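PDB 5WIX: p-47 protein from Clostridium botulinum E1 str. 'BoNT E Beluga', which is of unknown function but has a TULIP fold resembling bactericidal/permeability-increasing protein, which is consistent with lipid binding. Local coordinates for residues T221-D224 against S225-S229. Residues are numbered along the deposited sequence; the frame is centred on the assembly and turned at random.
Sequences TNVD and SSILS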
loop_
_atom_site.group_PDB
_atom_site.type_symbol
_atom_site.label_atom_id
_atom_site.label_comp_id
_atom_site.label_asym_id
_atom_site.label_seq_id
_atom_site.Cartn_x
_atom_site.Cartn_y
_atom_site.Cartn_z
ATOM N N THR A 221 0.778 9.733 11.607
ATOM C CA THR A 221 -0.077 8.578 11.448
ATOM C C THR A 221 -1.244 8.971 10.566
ATOM O O THR A 221 -2.093 8.140 10.240
ATOM C CB THR A 221 -0.557 8.026 12.804
ATOM O OG1 THR A 221 -0.992 9.106 13.648
ATOM C CG2 THR A 221 0.586 7.259 13.484
ATOM N N ASN A 222 -1.258 10.238 10.154
ATOM C CA ASN A 222 -2.269 10.719 9.228
ATOM C C ASN A 222 -2.275 9.841 7.974
ATOM O O ASN A 222 -1.234 9.366 7.531
ATOM C CB ASN A 222 -2.026 12.191 8.878
ATOM C CG ASN A 222 -3.320 12.988 8.765
ATOM O OD1 ASN A 222 -4.406 12.422 8.582
ATOM N ND2 ASN A 222 -3.206 14.312 8.865
ATOM N N VAL A 223 -3.451 9.582 7.427
ATOM C CA VAL A 223 -3.551 8.695 6.278
ATOM C C VAL A 223 -4.412 9.331 5.195
ATOM O O VAL A 223 -5.293 10.151 5.474
ATOM C CB VAL A 223 -4.133 7.320 6.679
ATOM C CG1 VAL A 223 -5.586 7.433 6.861
ATOM C CG2 VAL A 223 -3.885 6.311 5.590
ATOM N N ASP A 224 -4.135 8.973 3.952
ATOM C CA ASP A 224 -4.878 9.543 2.855
ATOM C C ASP A 224 -6.186 8.788 2.738
ATOM O O ASP A 224 -6.188 7.573 2.543
ATOM C CB ASP A 224 -4.085 9.474 1.538
ATOM C CG ASP A 224 -4.732 10.287 0.436
ATOM O OD1 ASP A 224 -4.050 10.646 -0.532
ATOM O OD2 ASP A 224 -5.937 10.593 0.542
ATOM N N SER A 225 -7.298 9.511 2.837
ATOM C CA SER A 225 -8.605 8.895 2.672
ATOM C C SER A 225 -8.792 8.404 1.241
ATOM O O SER A 225 -9.720 7.654 0.956
ATOM C CB SER A 225 -9.720 9.874 3.047
ATOM O OG SER A 225 -10.262 10.489 1.892
ATOM N N SER A 226 -7.908 8.826 0.342
ATOM C CA SER A 226 -7.936 8.345 -1.039
ATOM C C SER A 226 -7.859 6.826 -1.104
ATOM O O SER A 226 -8.420 6.231 -2.035
ATOM C CB SER A 226 -6.795 8.964 -1.858
ATOM O OG SER A 226 -6.759 8.485 -3.206
ATOM N N ILE A 227 -7.197 6.210 -0.116
ATOM C CA ILE A 227 -6.899 4.772 -0.159
ATOM C C ILE A 227 -8.140 3.925 -0.422
ATOM O O ILE A 227 -8.087 2.956 -1.189
ATOM C CB ILE A 227 -6.232 4.283 1.141
ATOM C CG1 ILE A 227 -4.940 5.047 1.378
ATOM C CG2 ILE A 227 -5.868 2.809 1.035
ATOM C CD1 ILE A 227 -4.069 4.423 2.430
ATOM N N LEU A 228 -9.255 4.314 0.196
ATOM C CA LEU A 228 -10.543 3.673 -0.043
ATOM C C LEU A 228 -11.404 4.513 -0.987
ATOM O O LEU A 228 -11.088 5.671 -1.245
ATOM C CB LEU A 228 -11.273 3.453 1.273
ATOM C CG LEU A 228 -10.492 2.770 2.401
ATOM C CD1 LEU A 228 -11.192 2.936 3.794
ATOM C CD2 LEU A 228 -10.232 1.300 2.053
ATOM N N SER A 229 -12.483 3.921 -1.504
ATOM C CA SER A 229 -13.478 4.632 -2.324
ATOM C C SER A 229 -14.845 3.987 -2.186
ATOM O O SER A 229 -14.972 2.931 -1.569
ATOM C CB SER A 229 -13.068 4.652 -3.789
ATOM O OG SER A 229 -11.796 5.255 -3.915
#
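An Asx turn combined with a beta turn, both starting at Asp224, leads into a short helical turn at Ser225-Ile227. It lies in the loop that links strands 203-210 and 234-238 of this TULIP-domain protein. Asp224 supplies both acceptors. Its side-chain OD2 takes the amide N of Ser226 at 2.7 Å, in a fairly straight bond with an N-H...O angle of 161°. The amide comes from above the carboxylate plane. With chi1 at -170°, CG of Asp224 points away from the residue's own N and lies next to its carbonyl carbon, which brings the carboxylate over the start of the turn. The main-chain O of Asp224 accepts a second bond, from Ile227 N at 3.2 Å, which closes the beta turn. Backbone and side chain of one residue thus hold two successive amides. A weak bond from Leu228 N to Ser225 O continues the turn by one residue.

The apolar side of the loop faces the six-stranded sheet. Val223 and Ile227 both touch Val26 of strand 25-30, and Val223 also meets Tyr195 of strand 187-195. Past the turn, Ile227 O and Ser229 OG each bond to Gln429 NE2, tying the loop to strand 426-432. Val223 and Ile227 also meet each other, their side chains running roughly perpendicular. The methyl CG2 of Val223 rests 3.7 Å from CD1 of Ile227.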